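Local atomic coordinates of proline iminopeptidase-related protein (Thermus thermophilus, PDB entry 2YYS), a protein that is of unknown function but adopts an alpha/beta hydrolase fold related to the proline iminopeptidases, whose peptidase activity it may or may not share. Residues 28-33 with 53-58; 97-102 with 120-125; 111-116 with 219-224. One frame throughout, in Å; residues are numbered along the deposited sequence.

Contact 1: 28-33 with 53-58; sequences LFVLHG and FRVVYF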
loop_
_atom_site.group_PDB
_atom_site.type_symbol
_atom_site.label_atom_id
_atom_site.label_comp_id
_atom_site.label_asym_id
_atom_site.label_seq_id
_atom_site.Cartn_x
_atom_site.Cartn_y
_atom_site.Cartn_z
ATOM N N LEU A 28 -1.190 -14.225 4.423
ATOM C CA LEU A 28 -0.750 -12.885 4.031
ATOM C C LEU A 28 -1.876 -11.906 4.210
ATOM O O LEU A 28 -3.001 -12.189 3.797
ATOM C CB LEU A 28 -0.341 -12.862 2.553
ATOM C CG LEU A 28 0.801 -13.801 2.213
ATOM C CD1 LEU A 28 0.969 -13.927 0.720
ATOM C CD2 LEU A 28 2.088 -13.292 2.860
ATOM N N PHE A 29 -1.573 -10.759 4.818
ATOM C CA PHE A 29 -2.507 -9.659 4.930
ATOM C C PHE A 29 -2.128 -8.572 3.933
ATOM O O PHE A 29 -0.946 -8.250 3.772
ATOM C CB PHE A 29 -2.514 -9.127 6.363
ATOM C CG PHE A 29 -3.302 -9.990 7.303
ATOM C CD1 PHE A 29 -4.497 -9.561 7.824
ATOM C CD2 PHE A 29 -2.868 -11.265 7.608
ATOM C CE1 PHE A 29 -5.235 -10.373 8.671
ATOM C CE2 PHE A 29 -3.606 -12.080 8.452
ATOM C CZ PHE A 29 -4.789 -11.638 8.972
ATOM N N VAL A 30 -3.132 -8.013 3.263
ATOM C CA VAL A 30 -2.903 -7.033 2.206
ATOM C C VAL A 30 -3.251 -5.657 2.727
ATOM O O VAL A 30 -4.342 -5.439 3.252
ATOM C CB VAL A 30 -3.710 -7.368 0.952
ATOM C CG1 VAL A 30 -3.476 -6.342 -0.173
ATOM C CG2 VAL A 30 -3.327 -8.739 0.469
ATOM N N LEU A 31 -2.295 -4.740 2.609
ATOM C CA LEU A 31 -2.459 -3.368 3.063
ATOM C C LEU A 31 -2.486 -2.416 1.857
ATOM O O LEU A 31 -1.443 -2.112 1.265
ATOM C CB LEU A 31 -1.337 -3.012 4.044
ATOM C CG LEU A 31 -1.457 -3.698 5.413
ATOM C CD1 LEU A 31 -0.153 -3.608 6.203
ATOM C CD2 LEU A 31 -2.601 -3.086 6.216
ATOM N N HIS A 32 -3.678 -1.961 1.478
ATOM C CA HIS A 32 -3.816 -1.017 0.366
ATOM C C HIS A 32 -3.314 0.383 0.759
ATOM O O HIS A 32 -3.038 0.672 1.932
ATOM C CB HIS A 32 -5.271 -0.925 -0.111
ATOM C CG HIS A 32 -6.164 -0.246 0.872
ATOM N ND1 HIS A 32 -7.060 -0.933 1.661
ATOM C CD2 HIS A 32 -6.262 1.051 1.233
ATOM C CE1 HIS A 32 -7.680 -0.080 2.453
ATOM N NE2 HIS A 32 -7.215 1.132 2.214
ATOM N N GLY A 33 -3.263 1.258 -0.234
ATOM C CA GLY A 33 -2.741 2.598 -0.070
ATOM C C GLY A 33 -3.839 3.631 0.028
ATOM O O GLY A 33 -4.983 3.305 0.276
ATOM N N PHE A 53 -1.724 -19.512 -0.759
ATOM C CA PHE A 53 -1.670 -18.685 0.437
ATOM C C PHE A 53 -3.098 -18.474 0.909
ATOM O O PHE A 53 -4.031 -18.513 0.123
ATOM C CB PHE A 53 -1.030 -17.330 0.166
ATOM C CG PHE A 53 0.467 -17.365 0.022
ATOM C CD1 PHE A 53 1.292 -17.267 1.137
ATOM C CD2 PHE A 53 1.050 -17.458 -1.231
ATOM C CE1 PHE A 53 2.675 -17.266 0.996
ATOM C CE2 PHE A 53 2.429 -17.469 -1.377
ATOM C CZ PHE A 53 3.244 -17.372 -0.265
ATOM N N ARG A 54 -3.262 -18.281 2.206
ATOM C CA ARG A 54 -4.470 -17.686 2.732
ATOM C C ARG A 54 -4.257 -16.184 2.693
ATOM O O ARG A 54 -3.402 -15.650 3.404
ATOM C CB ARG A 54 -4.712 -18.141 4.159
ATOM C CG ARG A 54 -5.976 -17.585 4.769
ATOM C CD ARG A 54 -6.193 -18.055 6.159
ATOM N NE ARG A 54 -7.411 -17.522 6.740
ATOM C CZ ARG A 54 -7.790 -17.734 7.984
ATOM N NH1 ARG A 54 -7.047 -18.470 8.797
ATOM N NH2 ARG A 54 -8.917 -17.212 8.424
ATOM N N VAL A 55 -5.023 -15.500 1.853
ATOM C CA VAL A 55 -4.850 -14.076 1.655
ATOM C C VAL A 55 -6.064 -13.319 2.202
ATOM O O VAL A 55 -7.212 -13.573 1.820
ATOM C CB VAL A 55 -4.667 -13.735 0.175
ATOM C CG1 VAL A 55 -4.242 -12.291 0.026
ATOM C CG2 VAL A 55 -3.658 -14.650 -0.459
ATOM N N VAL A 56 -5.784 -12.371 3.080
ATOM C CA VAL A 56 -6.813 -11.555 3.686
ATOM C C VAL A 56 -6.729 -10.168 3.051
ATOM O O VAL A 56 -5.869 -9.340 3.419
ATOM C CB VAL A 56 -6.621 -11.500 5.216
ATOM C CG1 VAL A 56 -7.728 -10.699 5.868
ATOM C CG2 VAL A 56 -6.586 -12.893 5.776
ATOM N N TYR A 57 -7.566 -9.948 2.046
ATOM C CA TYR A 57 -7.735 -8.622 1.473
ATOM C C TYR A 57 -8.742 -7.906 2.345
ATOM O O TYR A 57 -9.759 -8.474 2.712
ATOM C CB TYR A 57 -8.236 -8.674 0.020
ATOM C CG TYR A 57 -7.431 -9.558 -0.910
ATOM C CD1 TYR A 57 -6.347 -9.060 -1.613
ATOM C CD2 TYR A 57 -7.775 -10.890 -1.103
ATOM C CE1 TYR A 57 -5.615 -9.877 -2.478
ATOM C CE2 TYR A 57 -7.058 -11.705 -1.956
ATOM C CZ TYR A 57 -5.977 -11.195 -2.644
ATOM O OH TYR A 57 -5.257 -12.025 -3.488
ATOM N N PHE A 58 -8.441 -6.679 2.728
ATOM C CA PHE A 58 -9.409 -5.889 3.459
ATOM C C PHE A 58 -9.310 -4.419 3.145
ATOM O O PHE A 58 -8.259 -3.923 2.712
ATOM C CB PHE A 58 -9.332 -6.164 4.971
ATOM C CG PHE A 58 -8.103 -5.626 5.651
ATOM C CD1 PHE A 58 -8.173 -4.478 6.416
ATOM C CD2 PHE A 58 -6.900 -6.319 5.601
ATOM C CE1 PHE A 58 -7.059 -3.992 7.069
ATOM C CE2 PHE A 58 -5.769 -5.837 6.258
ATOM C CZ PHE A 58 -5.844 -4.679 6.993
HETATM O O HOH W 1 -5.709 -2.990 3.506
#
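Strands 28-31 and 54-58 run parallel, their axes inclined by 23°, and the pairing is firm at its start and loosens where the first strand ends. In the firm part, three backbone bonds set the register. Leu28 N gives to Arg54 O at 2.8 Å, nearly along the C=O axis, and Val56 N answers to Leu28 O in almost the same straight way. Val30 N reaches Val56 O from above the carbonyl plane. On the face carrying Phe29 and Val56, CB of Val56 lies over one face of the Phe29 ring, 4.0 Å from its centroid, while Phe29 CE1 meets Val56 CG1. Phe29 also reaches Ala89 of helix 78-91. An alanine here, lacking the ring that lies on Val56 and Ala89, would probably loosen the packing between sheet and helix. On the opposite face, Leu28 CD1 comes over the Phe53 ring, 3.6 Å from its centroid, and CG2 of Val30 touches both Val55 CG1 and Tyr57 CD1.

Beyond Val30 direct backbone bonding gives way to a water. Water 1 donates to Val30 O and to Phe58 O, the latter at 2.8 Å, and accepts from His32 N, sitting above the centre of the Phe58 ring. His32, its CG in the crowded position between backbone N and carbonyl carbon (chi1 70°), turns ND1 to Phe58 O in the plane of its ring, a weak bond of 3.4 Å. The chemistry implies a well-bonded start flanked by apolar packing and a strand end bridged by a single water, which satisfies backbone groups that the diverging chains no longer pair directly.

Contact 2: 97-102 with 120-125; sequences FGLLAH and EGAILL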
loop_
_atom_site.group_PDB
_atom_site.type_symbol
_atom_site.label_atom_id
_atom_site.label_comp_id
_atom_site.label_asym_id
_atom_site.label_seq_id
_atom_site.Cartn_x
_atom_site.Cartn_y
_atom_site.Cartn_z
ATOM N N PHE A 97 1.753 -14.232 10.193
ATOM C CA PHE A 97 1.374 -13.858 8.827
ATOM C C PHE A 97 2.437 -12.974 8.198
ATOM O O PHE A 97 3.155 -12.295 8.906
ATOM C CB PHE A 97 0.045 -13.104 8.855
ATOM C CG PHE A 97 0.044 -11.941 9.798
ATOM C CD1 PHE A 97 0.518 -10.708 9.390
ATOM C CD2 PHE A 97 -0.419 -12.084 11.099
ATOM C CE1 PHE A 97 0.530 -9.635 10.254
ATOM C CE2 PHE A 97 -0.425 -11.016 11.967
ATOM C CZ PHE A 97 0.068 -9.788 11.549
ATOM N N GLY A 98 2.535 -12.999 6.871
ATOM C CA GLY A 98 3.266 -11.985 6.125
ATOM C C GLY A 98 2.378 -10.839 5.670
ATOM O O GLY A 98 1.156 -10.847 5.865
ATOM N N LEU A 99 3.010 -9.848 5.058
ATOM C CA LEU A 99 2.325 -8.657 4.597
ATOM C C LEU A 99 2.652 -8.365 3.140
ATOM O O LEU A 99 3.792 -8.511 2.710
ATOM C CB LEU A 99 2.748 -7.467 5.440
ATOM C CG LEU A 99 2.401 -7.552 6.925
ATOM C CD1 LEU A 99 3.286 -6.645 7.733
ATOM C CD2 LEU A 99 0.965 -7.180 7.159
ATOM N N LEU A 100 1.631 -7.949 2.398
ATOM C CA LEU A 100 1.771 -7.333 1.087
ATOM C C LEU A 100 1.212 -5.930 1.203
ATOM O O LEU A 100 0.061 -5.769 1.601
ATOM C CB LEU A 100 0.977 -8.096 0.033
ATOM C CG LEU A 100 1.161 -9.602 -0.069
ATOM C CD1 LEU A 100 0.225 -10.153 -1.141
ATOM C CD2 LEU A 100 2.594 -9.975 -0.386
ATOM N N ALA A 101 2.014 -4.922 0.857
ATOM C CA ALA A 101 1.612 -3.523 0.953
ATOM C C ALA A 101 1.783 -2.789 -0.370
ATOM O O ALA A 101 2.645 -3.140 -1.178
ATOM C CB ALA A 101 2.425 -2.817 2.020
ATOM N N HIS A 102 0.984 -1.746 -0.570
ATOM C CA HIS A 102 1.082 -0.897 -1.743
ATOM C C HIS A 102 0.949 0.574 -1.339
ATOM O O HIS A 102 0.062 0.942 -0.575
ATOM C CB HIS A 102 0.001 -1.274 -2.753
ATOM C CG HIS A 102 0.074 -0.498 -4.029
ATOM N ND1 HIS A 102 -0.956 0.301 -4.466
ATOM C CD2 HIS A 102 1.052 -0.398 -4.961
ATOM C CE1 HIS A 102 -0.620 0.857 -5.617
ATOM N NE2 HIS A 102 0.591 0.443 -5.944
ATOM N N GLU A 120 5.772 -11.860 9.883
ATOM C CA GLU A 120 6.935 -12.679 9.546
ATOM C C GLU A 120 7.762 -12.129 8.382
ATOM O O GLU A 120 8.892 -12.561 8.162
ATOM C CB GLU A 120 6.471 -14.089 9.209
ATOM C CG GLU A 120 5.772 -14.788 10.366
ATOM C CD GLU A 120 5.418 -16.232 10.038
ATOM O OE1 GLU A 120 4.631 -16.445 9.095
ATOM O OE2 GLU A 120 5.932 -17.153 10.715
ATOM N N GLY A 121 7.198 -11.173 7.654
ATOM C CA GLY A 121 7.873 -10.570 6.519
ATOM C C GLY A 121 6.946 -9.678 5.708
ATOM O O GLY A 121 5.765 -9.547 6.022
ATOM N N ALA A 122 7.469 -9.057 4.656
ATOM C CA ALA A 122 6.643 -8.194 3.824
ATOM C C ALA A 122 7.201 -7.987 2.434
ATOM O O ALA A 122 8.409 -8.059 2.213
ATOM C CB ALA A 122 6.409 -6.836 4.504
ATOM N N ILE A 123 6.290 -7.760 1.500
ATOM C CA ILE A 123 6.616 -7.270 0.183
ATOM C C ILE A 123 5.964 -5.897 0.083
ATOM O O ILE A 123 4.740 -5.762 0.230
ATOM C CB ILE A 123 6.101 -8.235 -0.913
ATOM C CG1 ILE A 123 6.766 -9.602 -0.740
ATOM C CG2 ILE A 123 6.405 -7.673 -2.290
ATOM C CD1 ILE A 123 6.224 -10.722 -1.642
ATOM N N LEU A 124 6.802 -4.884 -0.111
ATOM C CA LEU A 124 6.375 -3.507 -0.289
ATOM C C LEU A 124 6.353 -3.156 -1.776
ATOM O O LEU A 124 7.397 -3.084 -2.436
ATOM C CB LEU A 124 7.322 -2.567 0.454
ATOM C CG LEU A 124 7.719 -2.956 1.885
ATOM C CD1 LEU A 124 8.686 -1.916 2.495
ATOM C CD2 LEU A 124 6.500 -3.102 2.761
ATOM N N LEU A 125 5.152 -2.954 -2.302
ATOM C CA LEU A 125 4.972 -2.529 -3.676
ATOM C C LEU A 125 4.831 -1.025 -3.710
ATOM O O LEU A 125 3.943 -0.467 -3.063
ATOM C CB LEU A 125 3.725 -3.174 -4.273
ATOM C CG LEU A 125 3.578 -4.683 -4.080
ATOM C CD1 LEU A 125 2.219 -5.138 -4.583
ATOM C CD2 LEU A 125 4.675 -5.438 -4.783
#
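Five main-chain hydrogen bonds join strands 97-102 and 120-125, whose directions differ by only 13°, as a parallel pair. They begin with Glu120 N to Phe97 O and end with Leu125 N to Ala101 O at 2.8 Å, donors passing from one strand to the other by turns. Their quality varies: Ala101 N meets Ile123 O nearly along the C=O axis, whereas Leu99 N approaches Gly121 O from above the carbonyl plane, with an N-H...O angle of 137°.

Weaker CA-H...O contacts sit between these bonds. Ala122 CA comes within 3.1 Å of Leu99 O, and His102 CA faces Leu125 O at an H angle of 157°.

Apolar packing divides between the two faces. With Leu99 and Ala101 lie Ala122 and Leu124; CB of Leu99 stands 3.8 Å from CB of Ala122, and helix 105-115 lies against this face through Ala109. On the other face Leu100 and Ile123 run side by side, CD2 of Leu100 to CD1 of Ile123 at 3.9 Å, under Phe269 of helix 262-274. Leu125 crosses His102 at about a right angle, its CB near His102 CD2.

One polar side chain ends the strand: His102, with CG anti to the backbone N (chi1 -177°), gives its NE2 to His255 O as a hydrogen-bond partner, so the imidazole is held there in addition to its packing on Trp258.

Strand, helix 105-115 and strand form a beta-alpha-beta unit of the alpha/beta hydrolase fold; the turn after His102 sits where that fold usually carries its nucleophile elbow, but glycine, not serine, follows His102, so no nucleophile should be inferred.

Contact 3: 111-116 with 219-224; sequences EVLRRF and RPLYVL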
loop_
_atom_site.group_PDB
_atom_site.type_symbol
_atom_site.label_atom_id
_atom_site.label_comp_id
_atom_site.label_asym_id
_atom_site.label_seq_id
_atom_site.Cartn_x
_atom_site.Cartn_y
_atom_site.Cartn_z
ATOM N N GLU A 111 5.269 -0.411 10.297
ATOM C CA GLU A 111 4.878 -0.262 11.693
ATOM C C GLU A 111 4.339 -1.563 12.292
ATOM O O GLU A 111 4.598 -1.849 13.459
ATOM C CB GLU A 111 3.863 0.863 11.864
ATOM C CG GLU A 111 4.517 2.226 11.899
ATOM C CD GLU A 111 5.383 2.393 13.134
ATOM O OE1 GLU A 111 4.809 2.500 14.246
ATOM O OE2 GLU A 111 6.628 2.368 12.990
ATOM N N VAL A 112 3.609 -2.351 11.504
ATOM C CA VAL A 112 3.172 -3.675 11.958
ATOM C C VAL A 112 4.398 -4.554 12.243
ATOM O O VAL A 112 4.479 -5.180 13.288
ATOM C CB VAL A 112 2.241 -4.362 10.941
ATOM C CG1 VAL A 112 2.093 -5.846 11.247
ATOM C CG2 VAL A 112 0.875 -3.703 10.926
ATOM N N LEU A 113 5.347 -4.602 11.318
ATOM C CA LEU A 113 6.582 -5.363 11.539
ATOM C C LEU A 113 7.341 -4.902 12.782
ATOM O O LEU A 113 7.800 -5.715 13.572
ATOM C CB LEU A 113 7.504 -5.266 10.330
ATOM C CG LEU A 113 7.123 -6.091 9.107
ATOM C CD1 LEU A 113 7.878 -5.562 7.897
ATOM C CD2 LEU A 113 7.417 -7.548 9.322
ATOM N N ARG A 114 7.461 -3.596 12.962
ATOM C CA ARG A 114 8.258 -3.061 14.054
ATOM C C ARG A 114 7.655 -3.439 15.404
ATOM O O ARG A 114 8.374 -3.831 16.324
ATOM C CB ARG A 114 8.366 -1.548 13.932
ATOM C CG ARG A 114 9.358 -0.920 14.906
ATOM C CD ARG A 114 9.425 0.590 14.831
ATOM N NE ARG A 114 8.154 1.231 15.169
ATOM C CZ ARG A 114 7.662 1.402 16.402
ATOM N NH1 ARG A 114 8.318 0.981 17.478
ATOM N NH2 ARG A 114 6.500 2.008 16.565
ATOM N N ARG A 115 6.333 -3.350 15.504
ATOM C CA ARG A 115 5.646 -3.557 16.773
ATOM C C ARG A 115 5.271 -5.008 17.032
ATOM O O ARG A 115 5.026 -5.377 18.169
ATOM C CB ARG A 115 4.388 -2.684 16.846
ATOM C CG ARG A 115 4.706 -1.208 16.792
ATOM C CD ARG A 115 3.511 -0.302 16.733
ATOM N NE ARG A 115 2.583 -0.596 17.810
ATOM C CZ ARG A 115 1.348 -0.129 17.895
ATOM N NH1 ARG A 115 0.856 0.675 16.960
ATOM N NH2 ARG A 115 0.598 -0.468 18.933
ATOM N N PHE A 116 5.222 -5.841 15.999
ATOM C CA PHE A 116 4.568 -7.148 16.140
ATOM C C PHE A 116 5.403 -8.289 15.540
ATOM O O PHE A 116 5.516 -8.413 14.327
ATOM C CB PHE A 116 3.145 -7.094 15.571
ATOM C CG PHE A 116 2.226 -6.214 16.373
ATOM C CD1 PHE A 116 1.847 -6.583 17.664
ATOM C CD2 PHE A 116 1.779 -4.993 15.871
ATOM C CE1 PHE A 116 1.012 -5.756 18.439
ATOM C CE2 PHE A 116 0.943 -4.159 16.635
ATOM C CZ PHE A 116 0.566 -4.543 17.919
ATOM N N ARG A 219 13.953 -9.939 9.341
ATOM C CA ARG A 219 12.947 -10.686 8.593
ATOM C C ARG A 219 13.013 -10.353 7.104
ATOM O O ARG A 219 13.433 -9.270 6.724
ATOM C CB ARG A 219 11.538 -10.392 9.124
ATOM C CG ARG A 219 11.207 -11.065 10.462
ATOM C CD ARG A 219 10.025 -10.432 11.177
ATOM N NE ARG A 219 10.346 -9.066 11.568
ATOM C CZ ARG A 219 9.620 -8.293 12.356
ATOM N NH1 ARG A 219 10.063 -7.076 12.635
ATOM N NH2 ARG A 219 8.460 -8.706 12.865
ATOM N N PRO A 220 12.599 -11.294 6.271
ATOM C CA PRO A 220 12.564 -11.093 4.818
ATOM C C PRO A 220 11.641 -9.953 4.381
ATOM O O PRO A 220 10.466 -9.930 4.724
ATOM C CB PRO A 220 12.054 -12.432 4.276
ATOM C CG PRO A 220 11.666 -13.247 5.431
ATOM C CD PRO A 220 12.174 -12.646 6.664
ATOM N N LEU A 221 12.206 -9.037 3.606
ATOM C CA LEU A 221 11.546 -7.827 3.152
ATOM C C LEU A 221 12.003 -7.584 1.709
ATOM O O LEU A 221 13.193 -7.699 1.409
ATOM C CB LEU A 221 11.964 -6.675 4.067
ATOM C CG LEU A 221 11.059 -5.481 4.364
ATOM C CD1 LEU A 221 9.699 -5.894 4.787
ATOM C CD2 LEU A 221 11.678 -4.649 5.477
ATOM N N TYR A 222 11.069 -7.255 0.825
ATOM C CA TYR A 222 11.372 -7.010 -0.582
ATOM C C TYR A 222 10.671 -5.734 -1.024
ATOM O O TYR A 222 9.547 -5.463 -0.607
ATOM C CB TYR A 222 10.858 -8.167 -1.448
ATOM C CG TYR A 222 11.913 -8.956 -2.188
ATOM C CD1 TYR A 222 12.769 -9.805 -1.495
ATOM C CD2 TYR A 222 12.042 -8.870 -3.587
ATOM C CE1 TYR A 222 13.740 -10.554 -2.161
ATOM C CE2 TYR A 222 13.020 -9.615 -4.276
ATOM C CZ TYR A 222 13.870 -10.460 -3.550
ATOM O OH TYR A 222 14.846 -11.219 -4.183
ATOM N N VAL A 223 11.330 -4.976 -1.885
ATOM C CA VAL A 223 10.758 -3.787 -2.472
ATOM C C VAL A 223 10.653 -4.002 -3.980
ATOM O O VAL A 223 11.633 -4.346 -4.634
ATOM C CB VAL A 223 11.607 -2.535 -2.184
ATOM C CG1 VAL A 223 11.028 -1.328 -2.889
ATOM C CG2 VAL A 223 11.706 -2.281 -0.671
ATOM N N LEU A 224 9.446 -3.816 -4.500
ATOM C CA LEU A 224 9.158 -3.857 -5.932
ATOM C C LEU A 224 8.545 -2.532 -6.306
ATOM O O LEU A 224 7.595 -2.087 -5.665
ATOM C CB LEU A 224 8.131 -4.942 -6.261
ATOM C CG LEU A 224 8.578 -6.362 -6.563
ATOM C CD1 LEU A 224 9.313 -6.958 -5.405
ATOM C CD2 LEU A 224 7.358 -7.217 -6.908
#
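Bonds from one arginine make the polar part of the link between the end of helix 111-115 and the residue pair leading into strand 221-224. Arg219 NH1 donates to Leu113 O at 2.8 Å, arriving well above the carbonyl plane, 61° out of it. Arg219 NH2 adds a weak bond to the same oxygen, so two nitrogens grip it, and a second weak one of 3.3 Å to Phe116 O, which lies at the edge of the guanidinium, in its plane. Phe116 is the first residue to leave helical phi/psi; a positive charge at these carbonyls would probably suit the negative end of the helix dipole. The arginine chain bends at chi3 (-65°) to bring the group there. Its NE is salt-bridged to Glu217, and NH2 also bonds Ala119 O, which helps fix the rotation of the guanidinium.

Helix 105-115 is the crossover helix between parallel strands 97-102 and 119-125 of the alpha/beta hydrolase sheet, and strand 221-226 lies next to the latter.

Apolar contacts complete the join. Leu113 slides past Arg219 in the opposite direction, placing CD2 over the centre of the guanidinium face, 3.8 Å from CZ. With its other branch, Leu113 CD1 meets Leu221 CD1 tip to tip at 3.6 Å, and Leu221 also packs on Ala122.

Within the helix, a salt bridge joins Glu111 and Arg114, three residues apart. Arg114 holds Glu111 side-on: NE reaches OE2 at 2.9 Å from above the carboxylate plane, and NH2 meets the syn lone pair of OE1. Glu111 OE2 has a further partner in Tyr210 OH.

All three contacts reach one sheet, in which strands 54-58, 27-31, 97-102, 119-125 and 221-226 are successive neighbours; contact 3 does so through strand 221-226, with helix 105-115 lying against the sheet. Contacts 1 and 2, centres about 9 Å apart, are joined by a probable hydrogen bond of 2.8 Å from Leu31 N to Leu100 O. Contacts 2 and 3, about 6 Å between centres, meet through Leu124 N and Tyr222 O at 2.8 Å. Contacts 1 and 3 do not touch. His32 just follows strand 27-31 and His102 closes strand 97-102, where S33 relatives place oxyanion hole and nucleophile elbow; with glycine at the elbow, a working active site cannot be assumed.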